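Local coordinates for maltose/maltodextrin-binding protein (Thermus thermophilus, PDB 2GH9) that binds maltotriose, probably as the periplasmic receptor of a maltodextrin-uptake system, holding the sugar between its two lobes, at residues Pro12-Glu15 and Trp16-Gln20; Gln85-Leu88 and Ala89-Gly93; Glu133-Ala136 and Leu137-Leu141; Asp319-Val322 and Ala323-Lys327; Val363-Ile366 and Val367-Met370. All coordinates share one frame; numbering follows the deposited sequence.

Contact 1 (Pro12-Glu15 and Trp16-Gln20); sequences PELE and WLKEQ
Lys18 folds back over the carbonyl of Leu14, one turn earlier on the same helix. Its CG lies anti to its own carbonyl carbon (chi1 -72°), which brings Lys18 CG to 3.4 Å from Leu14 O, the oxygen that also accepts Lys18 N at 2.9 Å. The lysine then runs nearly straight until its last torsion, and its CE ends 4.2 Å from Leu14 CG, apolar stem against branch. Glu15 approaches the same chain from another side: its OE2 stands 4.0 Å from Lys18 CD, but 6.4 Å from Lys18 NZ, too far for a salt bridge, so the touch is with the lysine's stem. The helix is the middle element of the beta-alpha-beta unit strand 3-7, helix 11-26, strand 32-36; Leu14 and Leu17 pack onto both strands. Trp16 leaves on a different face. With CG swung anti to the backbone N (chi1 170°), its indole reaches away from the first turn, and Glu13 O meets the ring at its edge, near the ring plane, 3.9 Å from Trp16 CE3. The methylene CG of Gln20, one turn on, lies over the middle of one indole face. The indole N-H, Trp16 NE1, makes a weak hydrogen bond to Asn295, while Phe299 meets the ring with the two planes about 60° apart. Glu13 itself points away from its helical neighbours: its carboxylate forms a salt bridge with Arg305, and its side chain comes within about 5 Å of a bound glucose unit.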
loop_
_atom_site.group_PDB
_atom_site.type_symbol
_atom_site.label_atom_id
_atom_site.label_comp_id
_atom_site.label_asym_id
_atom_site.label_seq_id
_atom_site.Cartn_x
_atom_site.Cartn_y
_atom_site.Cartn_z
ATOM N N PRO A 12 16.662 4.489 -2.569
ATOM C CA PRO A 12 16.493 5.628 -3.479
ATOM C C PRO A 12 15.370 6.606 -3.099
ATOM O O PRO A 12 15.533 7.832 -3.279
ATOM C CB PRO A 12 16.210 4.958 -4.810
ATOM C CG PRO A 12 16.955 3.671 -4.727
ATOM C CD PRO A 12 16.709 3.214 -3.315
ATOM N N GLU A 13 14.250 6.097 -2.572
ATOM C CA GLU A 13 13.156 6.995 -2.172
ATOM C C GLU A 13 13.563 7.911 -1.049
ATOM O O GLU A 13 13.252 9.112 -1.084
ATOM C CB GLU A 13 11.906 6.224 -1.753
ATOM C CG GLU A 13 11.152 5.571 -2.893
ATOM C CD GLU A 13 9.856 4.916 -2.421
ATOM O OE1 GLU A 13 9.708 4.702 -1.208
ATOM O OE2 GLU A 13 8.973 4.613 -3.257
ATOM N N LEU A 14 14.238 7.336 -0.058
ATOM C CA LEU A 14 14.780 8.080 1.068
ATOM C C LEU A 14 15.814 9.101 0.600
ATOM O O LEU A 14 15.851 10.222 1.106
ATOM C CB LEU A 14 15.425 7.136 2.098
ATOM C CG LEU A 14 16.030 7.782 3.349
ATOM C CD1 LEU A 14 14.961 8.547 4.149
ATOM C CD2 LEU A 14 16.752 6.726 4.215
ATOM N N GLU A 15 16.661 8.701 -0.350
ATOM C CA GLU A 15 17.684 9.608 -0.855
ATOM C C GLU A 15 17.060 10.836 -1.542
ATOM O O GLU A 15 17.511 11.956 -1.328
ATOM C CB GLU A 15 18.698 8.883 -1.751
ATOM C CG GLU A 15 20.121 9.425 -1.578
ATOM C CD GLU A 15 20.729 9.168 -0.182
ATOM O OE1 GLU A 15 20.886 7.989 0.201
ATOM O OE2 GLU A 15 21.062 10.138 0.542
ATOM N N TRP A 16 16.005 10.627 -2.321
ATOM C CA TRP A 16 15.212 11.744 -2.872
ATOM C C TRP A 16 14.699 12.693 -1.775
ATOM O O TRP A 16 14.841 13.921 -1.880
ATOM C CB TRP A 16 14.034 11.192 -3.696
ATOM C CG TRP A 16 12.972 12.191 -4.136
ATOM C CD1 TRP A 16 12.923 12.859 -5.317
ATOM C CD2 TRP A 16 11.791 12.570 -3.420
ATOM N NE1 TRP A 16 11.793 13.619 -5.391
ATOM C CE2 TRP A 16 11.080 13.472 -4.236
ATOM C CE3 TRP A 16 11.260 12.230 -2.174
ATOM C CZ2 TRP A 16 9.884 14.053 -3.838
ATOM C CZ3 TRP A 16 10.060 12.798 -1.789
ATOM C CH2 TRP A 16 9.391 13.699 -2.620
ATOM N N LEU A 17 14.101 12.125 -0.730
ATOM C CA LEU A 17 13.557 12.928 0.356
ATOM C C LEU A 17 14.650 13.750 1.075
ATOM O O LEU A 17 14.424 14.924 1.423
ATOM C CB LEU A 17 12.790 12.048 1.366
ATOM C CG LEU A 17 12.155 12.807 2.538
ATOM C CD1 LEU A 17 11.416 14.038 2.041
ATOM C CD2 LEU A 17 11.247 11.924 3.404
ATOM N N LYS A 18 15.814 13.133 1.286
ATOM C CA LYS A 18 16.951 13.809 1.926
ATOM C C LYS A 18 17.445 14.978 1.065
ATOM O O LYS A 18 17.758 16.044 1.604
ATOM C CB LYS A 18 18.103 12.822 2.215
ATOM C CG LYS A 18 17.827 11.855 3.357
ATOM C CD LYS A 18 19.135 11.239 3.895
ATOM C CE LYS A 18 18.914 10.317 5.057
ATOM N NZ LYS A 18 18.285 11.019 6.226
ATOM N N GLU A 19 17.495 14.763 -0.252
ATOM C CA GLU A 19 17.883 15.794 -1.215
ATOM C C GLU A 19 16.911 16.963 -1.201
ATOM O O GLU A 19 17.339 18.122 -1.187
ATOM C CB GLU A 19 17.955 15.253 -2.652
ATOM C CG GLU A 19 18.338 16.345 -3.685
ATOM C CD GLU A 19 18.178 15.937 -5.127
ATOM O OE1 GLU A 19 17.939 14.738 -5.413
ATOM O OE2 GLU A 19 18.293 16.843 -5.993
ATOM N N GLN A 20 15.608 16.663 -1.240
ATOM C CA GLN A 20 14.604 17.727 -1.186
ATOM C C GLN A 20 14.705 18.524 0.119
ATOM O O GLN A 20 14.438 19.734 0.140
ATOM C CB GLN A 20 13.176 17.177 -1.380
ATOM C CG GLN A 20 12.947 16.306 -2.624
ATOM C CD GLN A 20 13.885 16.618 -3.798
ATOM O OE1 GLN A 20 14.608 15.738 -4.293
ATOM N NE2 GLN A 20 13.873 17.866 -4.244
#

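Contact 2 (Gln85-Leu88 and Ala89-Gly93); sequences QAYL and ADLQG. Unlike the reference sequence in segment 85-88: Ala86 (reference Thr).
This is a local apolar contact at the C-terminal end of helix 85-90, where Leu91 turns back against Tyr87 and Leu88 as the chain leaves the helix on the protein surface. The leucine's CG sits over one face of the phenol ring. Its two methyls divide the work: Leu91 CD1 fits between Tyr87 CE2 and Leu88 CD2, 3.9 Å from Leu88 CD2, while Leu91 CD2 lies 4.0 Å from Tyr87 CZ. Tyr87 presents that face because its CG is anti to the backbone N (chi1 163°), which sends the ring forward along the helix. The backbone tightens at the same place. Ala89 N still makes a regular bond to Gln85 O, 2.7 Å long, but Leu91 N reaches Leu88 O, only three residues back, at 3.1 Å and from above the carbonyl plane. Asp90 N likewise bonds to Tyr87 O, with a weak bond to Ala86 O besides. Two waters serve the carbonyls: one gives its hydrogens to Tyr87 O and Asp90 OD2, the other to Leu88 O and Leu91 O. The Asp90 carboxylate is further tied to Ser309 and to the backbone N of Ser311, joining this turn to helix 310-315. Tyr87, Leu88 and Leu91 together rest on strand 104-113, touching Leu108, Leu105 and Pro109, and Gln92 then occupies the N-cap position of the next helix, 93-98.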
loop_
_atom_site.group_PDB
_atom_site.type_symbol
_atom_site.label_atom_id
_atom_site.label_comp_id
_atom_site.label_asym_id
_atom_site.label_seq_id
_atom_site.Cartn_x
_atom_site.Cartn_y
_atom_site.Cartn_z
ATOM N N GLN A 85 -6.643 26.056 -6.556
ATOM C CA GLN A 85 -7.550 25.236 -7.370
ATOM C C GLN A 85 -6.808 24.603 -8.530
ATOM O O GLN A 85 -7.124 23.492 -8.937
ATOM C CB GLN A 85 -8.717 26.085 -7.906
ATOM C CG GLN A 85 -9.524 25.444 -9.061
ATOM C CD GLN A 85 -10.295 24.180 -8.661
ATOM O OE1 GLN A 85 -10.268 23.756 -7.504
ATOM N NE2 GLN A 85 -11.006 23.590 -9.626
ATOM N N ALA A 86 -5.835 25.316 -9.071
ATOM C CA ALA A 86 -5.009 24.771 -10.129
ATOM C C ALA A 86 -4.309 23.501 -9.655
ATOM O O ALA A 86 -4.299 22.500 -10.361
ATOM C CB ALA A 86 -3.988 25.790 -10.591
ATOM N N TYR A 87 -3.716 23.552 -8.466
ATOM C CA TYR A 87 -3.068 22.366 -7.901
ATOM C C TYR A 87 -4.112 21.253 -7.763
ATOM O O TYR A 87 -3.924 20.171 -8.295
ATOM C CB TYR A 87 -2.379 22.681 -6.564
ATOM C CG TYR A 87 -2.057 21.449 -5.744
ATOM C CD1 TYR A 87 -0.971 20.644 -6.053
ATOM C CD2 TYR A 87 -2.847 21.091 -4.657
ATOM C CE1 TYR A 87 -0.681 19.505 -5.295
ATOM C CE2 TYR A 87 -2.564 19.958 -3.895
ATOM C CZ TYR A 87 -1.493 19.163 -4.225
ATOM O OH TYR A 87 -1.235 18.034 -3.460
ATOM N N LEU A 88 -5.230 21.553 -7.105
ATOM C CA LEU A 88 -6.308 20.575 -6.888
ATOM C C LEU A 88 -6.900 19.986 -8.168
ATOM O O LEU A 88 -7.097 18.767 -8.252
ATOM C CB LEU A 88 -7.417 21.189 -6.018
ATOM C CG LEU A 88 -6.974 21.479 -4.583
ATOM C CD1 LEU A 88 -8.015 22.334 -3.832
ATOM C CD2 LEU A 88 -6.651 20.167 -3.827
ATOM N N ALA A 89 -7.145 20.837 -9.168
ATOM C CA ALA A 89 -7.678 20.407 -10.480
ATOM C C ALA A 89 -6.799 19.395 -11.199
ATOM O O ALA A 89 -7.291 18.574 -11.993
ATOM C CB ALA A 89 -7.916 21.640 -11.413
ATOM N N ASP A 90 -5.493 19.473 -10.962
ATOM C CA ASP A 90 -4.564 18.563 -11.622
ATOM C C ASP A 90 -4.491 17.176 -10.946
ATOM O O ASP A 90 -3.937 16.237 -11.512
ATOM C CB ASP A 90 -3.176 19.193 -11.691
ATOM C CG ASP A 90 -2.137 18.233 -12.168
ATOM O OD1 ASP A 90 -2.241 17.786 -13.334
ATOM O OD2 ASP A 90 -1.207 17.910 -11.376
ATOM N N LEU A 91 -5.050 17.060 -9.753
ATOM C CA LEU A 91 -5.057 15.781 -9.022
ATOM C C LEU A 91 -6.157 14.837 -9.518
ATOM O O LEU A 91 -7.281 15.259 -9.804
ATOM C CB LEU A 91 -5.258 16.012 -7.517
ATOM C CG LEU A 91 -4.273 16.896 -6.741
ATOM C CD1 LEU A 91 -4.747 17.073 -5.299
ATOM C CD2 LEU A 91 -2.866 16.339 -6.763
ATOM N N GLN A 92 -5.831 13.551 -9.597
ATOM C CA GLN A 92 -6.817 12.516 -9.866
ATOM C C GLN A 92 -7.899 12.515 -8.782
ATOM O O GLN A 92 -7.606 12.579 -7.586
ATOM C CB GLN A 92 -6.134 11.149 -9.907
ATOM C CG GLN A 92 -5.214 10.939 -11.087
ATOM C CD GLN A 92 -4.332 9.711 -10.950
ATOM O OE1 GLN A 92 -4.170 9.153 -9.852
ATOM N NE2 GLN A 92 -3.743 9.282 -12.076
ATOM N N GLY A 93 -9.152 12.442 -9.211
ATOM C CA GLY A 93 -10.293 12.369 -8.306
ATOM C C GLY A 93 -10.202 11.388 -7.139
ATOM O O GLY A 93 -10.582 11.711 -6.036
HETATM O O HOH W 1 -1.481 19.027 -8.882
HETATM O O HOH W 2 -9.298 17.263 -8.758
#

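Contact 3 (Glu133-Ala136 and Leu137-Leu141); sequences EFLA and LAQKL
Leu135 and Gln139 meet one turn apart, and with Ala136 and Leu137 they show how successive residues of a single helix spread over different faces. The glutamine has CG beside its backbone N (chi1 -77°) and is extended beyond it, which lays the amide against the leucine's branch: Gln139 NE2 is 3.6 Å from Leu135 CD1, and Gln139 OE1 is 3.9 Å from Leu135 CG. These are contacts of an amide with the leucine's branch carbon and one methyl, without polar exchange; NE2 gives a hydrogen bond to Tyr206 O instead. An alanine at Gln139 would remove the amide, probably leaving Tyr206 O without this donor and uncovering the branch of Leu135. Ala136, on the exposed side, contributes little beyond its backbone: its oxygen accepts Lys140 N at 3.1 Å, and the methylene Lys140 CB comes 3.3 Å from the same Ala136 O. Leu137 presses its first carbon onto the preceding turn, with Leu137 CB 3.3 Å from Glu133 O, and then turns its branch outward from the helix, CG anti to the backbone N (chi1 -176°). On the buried flank, Ala138 sets its methyl over one face of the Phe134 ring, Phe134 CZ to Ala138 CB being 4.4 Å. Phe252 and Phe149 meet the Phe134 ring edge-to-face. Helix 131-141 thereby lies against strand 227-232 of the four-stranded sheet, with Phe134, Leu137 and Ala138 all on Met229, while Leu135 faces the loop that carries Tyr206.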
loop_
_atom_site.group_PDB
_atom_site.type_symbol
_atom_site.label_atom_id
_atom_site.label_comp_id
_atom_site.label_asym_id
_atom_site.label_seq_id
_atom_site.Cartn_x
_atom_site.Cartn_y
_atom_site.Cartn_z
ATOM N N GLU A 133 -0.768 -21.725 -15.931
ATOM C CA GLU A 133 0.551 -21.418 -16.462
ATOM C C GLU A 133 1.499 -20.850 -15.385
ATOM O O GLU A 133 2.681 -21.174 -15.355
ATOM C CB GLU A 133 0.397 -20.404 -17.590
ATOM C CG GLU A 133 1.333 -20.603 -18.730
ATOM C CD GLU A 133 1.018 -19.679 -19.875
ATOM O OE1 GLU A 133 0.726 -20.183 -20.975
ATOM O OE2 GLU A 133 1.053 -18.458 -19.676
ATOM N N PHE A 134 0.956 -20.000 -14.513
ATOM C CA PHE A 134 1.679 -19.437 -13.373
ATOM C C PHE A 134 2.070 -20.523 -12.395
ATOM O O PHE A 134 3.212 -20.583 -11.967
ATOM C CB PHE A 134 0.812 -18.392 -12.645
ATOM C CG PHE A 134 1.280 -18.077 -11.234
ATOM C CD1 PHE A 134 2.320 -17.172 -11.015
ATOM C CD2 PHE A 134 0.655 -18.658 -10.136
ATOM C CE1 PHE A 134 2.749 -16.887 -9.728
ATOM C CE2 PHE A 134 1.069 -18.364 -8.857
ATOM C CZ PHE A 134 2.122 -17.472 -8.654
ATOM N N LEU A 135 1.093 -21.354 -12.034
ATOM C CA LEU A 135 1.296 -22.443 -11.105
ATOM C C LEU A 135 2.394 -23.380 -11.572
ATOM O O LEU A 135 3.308 -23.688 -10.807
ATOM C CB LEU A 135 -0.004 -23.220 -10.871
ATOM C CG LEU A 135 0.069 -24.374 -9.866
ATOM C CD1 LEU A 135 0.657 -23.930 -8.517
ATOM C CD2 LEU A 135 -1.329 -25.001 -9.704
ATOM N N ALA A 136 2.311 -23.800 -12.830
ATOM C CA ALA A 136 3.291 -24.722 -13.417
ATOM C C ALA A 136 4.706 -24.131 -13.408
ATOM O O ALA A 136 5.667 -24.804 -13.027
ATOM C CB ALA A 136 2.884 -25.097 -14.837
ATOM N N LEU A 137 4.811 -22.865 -13.805
ATOM C CA LEU A 137 6.067 -22.122 -13.778
ATOM C C LEU A 137 6.642 -21.961 -12.365
ATOM O O LEU A 137 7.828 -22.219 -12.150
ATOM C CB LEU A 137 5.858 -20.747 -14.400
ATOM C CG LEU A 137 7.036 -19.798 -14.586
ATOM C CD1 LEU A 137 8.107 -20.437 -15.470
ATOM C CD2 LEU A 137 6.548 -18.462 -15.181
ATOM N N ALA A 138 5.813 -21.524 -11.415
ATOM C CA ALA A 138 6.269 -21.250 -10.059
ATOM C C ALA A 138 6.809 -22.518 -9.395
ATOM O O ALA A 138 7.814 -22.479 -8.697
ATOM C CB ALA A 138 5.131 -20.638 -9.209
ATOM N N GLN A 139 6.114 -23.635 -9.601
ATOM C CA GLN A 139 6.543 -24.917 -9.037
ATOM C C GLN A 139 7.848 -25.389 -9.688
ATOM O O GLN A 139 8.740 -25.895 -8.990
ATOM C CB GLN A 139 5.445 -25.981 -9.183
ATOM C CG GLN A 139 4.303 -25.827 -8.143
ATOM C CD GLN A 139 3.100 -26.691 -8.451
ATOM O OE1 GLN A 139 2.890 -27.098 -9.591
ATOM N NE2 GLN A 139 2.286 -26.946 -7.446
ATOM N N LYS A 140 7.938 -25.209 -11.007
ATOM C CA LYS A 140 9.129 -25.560 -11.785
ATOM C C LYS A 140 10.379 -24.827 -11.311
ATOM O O LYS A 140 11.460 -25.423 -11.206
ATOM C CB LYS A 140 8.916 -25.245 -13.269
ATOM C CG LYS A 140 10.136 -25.573 -14.146
ATOM C CD LYS A 140 9.944 -25.164 -15.589
ATOM C CE LYS A 140 11.273 -25.207 -16.366
ATOM N NZ LYS A 140 12.280 -24.125 -15.949
ATOM N N LEU A 141 10.231 -23.528 -11.063
ATOM C CA LEU A 141 11.367 -22.677 -10.748
ATOM C C LEU A 141 11.737 -22.761 -9.286
ATOM O O LEU A 141 12.755 -22.199 -8.887
ATOM C CB LEU A 141 11.090 -21.223 -11.153
ATOM C CG LEU A 141 10.844 -21.000 -12.643
ATOM C CD1 LEU A 141 10.281 -19.611 -12.905
ATOM C CD2 LEU A 141 12.124 -21.240 -13.451
#

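Contact 4 (Asp319-Val322 and Ala323-Lys327); sequences DPVV and AGFSK
Val321 and Phe325 lie side by side on the buried face of helix 320-326 and point the same way, the valine's CG1 touching the ring at Phe325 CD2, 3.9 Å away. The phenylalanine has CG beside its backbone N (chi1 -77°), which leans the ring back toward the first turn until Val321 O lies at its edge, near the ring plane, 3.3 Å from Phe325 CD2. That same oxygen accepts the backbone Phe325 N at 3.0 Å, a nearly straight bond, while it lies against the ring edge. Around this pair close Ile249, Ile306, Ser114 and Pro234. With a serine in place of Phe325, the space now filled by the ring between Val321, Ile249 and Ile306 is likely to be left as a gap. The other side is looser: Pro320 is exposed, Ala323 offers only a methyl, and Ser326 turns its hydroxyl back to Ala323 O at 3.0 Å, a bond of the helix with itself. At the start of the helix Asp319 is the N-cap. Its OD2 receives Val322 N at 3.3 Å through the lone pair anti to the other oxygen, and Val321 N by a weaker, more bent bond; two amides at a helix start would probably favour a charged carboxylate. Pro320, lacking an N-H, suits the first turn. This N-capped short helix touches strands of both sheets, through Ile306 on the larger and Ile249 on the smaller, consistent with a place near the junction of the two lobes of a periplasmic binding protein.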
loop_
_atom_site.group_PDB
_atom_site.type_symbol
_atom_site.label_atom_id
_atom_site.label_comp_id
_atom_site.label_asym_id
_atom_site.label_seq_id
_atom_site.Cartn_x
_atom_site.Cartn_y
_atom_site.Cartn_z
ATOM N N ASP A 319 6.682 5.380 -19.603
ATOM C CA ASP A 319 7.542 4.733 -18.621
ATOM C C ASP A 319 6.982 3.328 -18.340
ATOM O O ASP A 319 5.773 3.151 -18.211
ATOM C CB ASP A 319 7.677 5.556 -17.331
ATOM C CG ASP A 319 8.564 4.876 -16.302
ATOM O OD1 ASP A 319 9.786 5.121 -16.278
ATOM O OD2 ASP A 319 8.043 4.045 -15.533
ATOM N N PRO A 320 7.862 2.328 -18.304
ATOM C CA PRO A 320 7.468 0.932 -18.111
ATOM C C PRO A 320 6.702 0.639 -16.806
ATOM O O PRO A 320 5.767 -0.168 -16.807
ATOM C CB PRO A 320 8.809 0.210 -18.100
ATOM C CG PRO A 320 9.708 1.073 -18.839
ATOM C CD PRO A 320 9.314 2.447 -18.496
ATOM N N VAL A 321 7.130 1.278 -15.718
ATOM C CA VAL A 321 6.491 1.141 -14.406
ATOM C C VAL A 321 5.108 1.772 -14.439
ATOM O O VAL A 321 4.143 1.185 -13.951
ATOM C CB VAL A 321 7.358 1.767 -13.266
ATOM C CG1 VAL A 321 6.625 1.720 -11.915
ATOM C CG2 VAL A 321 8.679 1.068 -13.146
ATOM N N VAL A 322 4.997 2.959 -15.037
ATOM C CA VAL A 322 3.708 3.643 -15.103
ATOM C C VAL A 322 2.745 2.873 -16.018
ATOM O O VAL A 322 1.614 2.626 -15.630
ATOM C CB VAL A 322 3.859 5.134 -15.524
ATOM C CG1 VAL A 322 2.491 5.813 -15.703
ATOM C CG2 VAL A 322 4.677 5.866 -14.496
ATOM N N ALA A 323 3.204 2.474 -17.200
ATOM C CA ALA A 323 2.393 1.652 -18.127
ATOM C C ALA A 323 1.957 0.327 -17.485
ATOM O O ALA A 323 0.798 -0.091 -17.632
ATOM C CB ALA A 323 3.166 1.371 -19.422
ATOM N N GLY A 324 2.874 -0.319 -16.765
ATOM C CA GLY A 324 2.566 -1.559 -16.058
ATOM C C GLY A 324 1.465 -1.385 -15.016
ATOM O O GLY A 324 0.473 -2.115 -15.002
ATOM N N PHE A 325 1.620 -0.412 -14.139
ATOM C CA PHE A 325 0.589 -0.183 -13.122
ATOM C C PHE A 325 -0.730 0.409 -13.629
ATOM O O PHE A 325 -1.779 0.218 -12.978
ATOM C CB PHE A 325 1.152 0.604 -11.936
ATOM C CG PHE A 325 1.979 -0.236 -11.017
ATOM C CD1 PHE A 325 1.367 -1.062 -10.076
ATOM C CD2 PHE A 325 3.350 -0.246 -11.111
ATOM C CE1 PHE A 325 2.117 -1.860 -9.249
ATOM C CE2 PHE A 325 4.108 -1.045 -10.277
ATOM C CZ PHE A 325 3.476 -1.862 -9.351
ATOM N N SER A 326 -0.709 1.064 -14.789
ATOM C CA SER A 326 -1.941 1.544 -15.435
ATOM C C SER A 326 -2.861 0.403 -15.879
ATOM O O SER A 326 -4.060 0.593 -16.079
ATOM C CB SER A 326 -1.625 2.461 -16.643
ATOM O OG SER A 326 -1.508 1.733 -17.873
ATOM N N LYS A 327 -2.304 -0.789 -16.032
ATOM C CA LYS A 327 -3.081 -1.940 -16.407
ATOM C C LYS A 327 -3.551 -2.709 -15.169
ATOM O O LYS A 327 -4.403 -3.581 -15.272
ATOM C CB LYS A 327 -2.259 -2.823 -17.354
ATOM C CG LYS A 327 -2.029 -2.172 -18.764
ATOM C CD LYS A 327 -3.339 -2.174 -19.584
ATOM C CE LYS A 327 -3.393 -1.086 -20.717
ATOM N NZ LYS A 327 -3.733 0.296 -20.237
#

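Contact 5 (Val363-Ile366 and Val367-Met370); sequences VKKI and VEDM
Lys364 and Glu368 reach toward each other across one turn on the exposed face of helix 363-378, ending in a long salt bridge, Lys364 NZ to Glu368 OE2 3.7 Å. The two come at it differently. Glu368 holds CG beside its backbone N (chi1 -79°) and stays extended, lying back along the preceding turn with its CG 3.3 Å from Lys364 O. Lys364 begins the opposite way and bends at each later torsion, curling its amine round to the carboxylate. Lys365 comes to the other oxygen of the carboxylate, stem first, its charge not being near: Lys365 CG is 4.1 Å from Glu368 OE1. Asp369 repeats the backward fold, which lays its carboxyl carbon over a carbonyl, Asp369 CG to Lys365 O 3.2 Å. The carboxylate oxygens and Lys365 O are all acceptors, so none bonds another, and Lys365 O is served by Asp369 N instead, at 2.8 Å and close to straight. On the opposite side of the helix the groups are apolar. Val367 sends CG2 back along the turn to within 3.1 Å of Val363 O, with Val363 CG1 4.3 Å from the same Val367 CG2, one methyl against another. Met370 turns away from Ile366, and only its first carbon stays near the Ile366 carbonyl. The apolar side chains meet two neighbours: Val363 and Val367 pack on helix 189-204, at Gln197 and Leu196, while Ile366 and Met370 both meet Ala351 of helix 341-357.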
loop_
_atom_site.group_PDB
_atom_site.type_symbol
_atom_site.label_atom_id
_atom_site.label_comp_id
_atom_site.label_asym_id
_atom_site.label_seq_id
_atom_site.Cartn_x
_atom_site.Cartn_y
_atom_site.Cartn_z
ATOM N N VAL A 363 -11.147 -23.160 8.790
ATOM C CA VAL A 363 -11.345 -21.913 8.054
ATOM C C VAL A 363 -12.713 -21.277 8.351
ATOM O O VAL A 363 -12.829 -20.059 8.502
ATOM C CB VAL A 363 -11.193 -22.172 6.537
ATOM C CG1 VAL A 363 -11.801 -21.077 5.761
ATOM C CG2 VAL A 363 -9.720 -22.361 6.169
ATOM N N LYS A 364 -13.744 -22.116 8.439
ATOM C CA LYS A 364 -15.103 -21.681 8.786
ATOM C C LYS A 364 -15.172 -20.925 10.124
ATOM O O LYS A 364 -15.791 -19.865 10.213
ATOM C CB LYS A 364 -16.032 -22.910 8.836
ATOM C CG LYS A 364 -17.531 -22.613 8.970
ATOM C CD LYS A 364 -18.297 -22.881 7.662
ATOM C CE LYS A 364 -19.711 -23.357 7.934
ATOM N NZ LYS A 364 -20.459 -22.455 8.856
ATOM N N LYS A 365 -14.550 -21.475 11.157
ATOM C CA LYS A 365 -14.589 -20.871 12.504
ATOM C C LYS A 365 -13.650 -19.671 12.625
ATOM O O LYS A 365 -13.993 -18.674 13.272
ATOM C CB LYS A 365 -14.236 -21.897 13.583
ATOM C CG LYS A 365 -15.342 -22.924 13.842
ATOM C CD LYS A 365 -14.990 -23.861 15.013
ATOM C CE LYS A 365 -16.088 -24.918 15.230
ATOM N NZ LYS A 365 -15.646 -26.037 16.142
ATOM N N ILE A 366 -12.467 -19.790 12.020
ATOM C CA ILE A 366 -11.496 -18.686 11.944
ATOM C C ILE A 366 -12.178 -17.443 11.376
ATOM O O ILE A 366 -12.104 -16.365 11.974
ATOM C CB ILE A 366 -10.242 -19.067 11.106
ATOM C CG1 ILE A 366 -9.383 -20.071 11.881
ATOM C CG2 ILE A 366 -9.408 -17.810 10.761
ATOM C CD1 ILE A 366 -8.203 -20.622 11.136
ATOM N N VAL A 367 -12.875 -17.603 10.252
ATOM C CA VAL A 367 -13.599 -16.484 9.643
ATOM C C VAL A 367 -14.724 -15.970 10.555
ATOM O O VAL A 367 -14.949 -14.751 10.657
ATOM C CB VAL A 367 -14.165 -16.861 8.246
ATOM C CG1 VAL A 367 -15.022 -15.732 7.684
ATOM C CG2 VAL A 367 -13.028 -17.212 7.284
ATOM N N GLU A 368 -15.434 -16.889 11.212
ATOM C CA GLU A 368 -16.496 -16.504 12.156
ATOM C C GLU A 368 -15.946 -15.639 13.297
ATOM O O GLU A 368 -16.497 -14.580 13.603
ATOM C CB GLU A 368 -17.224 -17.743 12.721
ATOM C CG GLU A 368 -18.256 -18.351 11.760
ATOM C CD GLU A 368 -18.907 -19.660 12.266
ATOM O OE1 GLU A 368 -18.448 -20.256 13.269
ATOM O OE2 GLU A 368 -19.889 -20.086 11.621
ATOM N N ASP A 369 -14.857 -16.101 13.899
ATOM C CA ASP A 369 -14.182 -15.406 14.990
ATOM C C ASP A 369 -13.596 -14.059 14.547
ATOM O O ASP A 369 -13.690 -13.067 15.277
ATOM C CB ASP A 369 -13.057 -16.279 15.570
ATOM C CG ASP A 369 -13.571 -17.584 16.236
ATOM O OD1 ASP A 369 -14.803 -17.734 16.475
ATOM O OD2 ASP A 369 -12.722 -18.469 16.504
ATOM N N MET A 370 -12.989 -14.030 13.354
ATOM C CA MET A 370 -12.491 -12.782 12.769
ATOM C C MET A 370 -13.605 -11.747 12.710
ATOM O O MET A 370 -13.452 -10.632 13.211
ATOM C CB MET A 370 -11.949 -13.036 11.357
ATOM C CG MET A 370 -11.449 -11.780 10.606
ATOM S SD MET A 370 -11.201 -12.113 8.843
ATOM C CE MET A 370 -12.800 -11.708 8.154
#

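Overall arrangement
The five contacts follow one another along the chain, each along or at the end of one helix, none touching another. Contacts 1 and 2 belong with the larger mixed sheet, their centres 25 Å apart; contact 3 lies on the four-stranded sheet, 44 Å from contact 2 across the chain's centre. In space contact 4 lies between them, 22 Å from contact 1 and 24 Å from contact 3, on a helix that touches strands of both sheets. The centre of contact 5, in the C-terminal helix, is 43 Å from those of contacts 1 and 2 alike. The set samples both lobes and their junction, consistent with a protein that closes round its sugar.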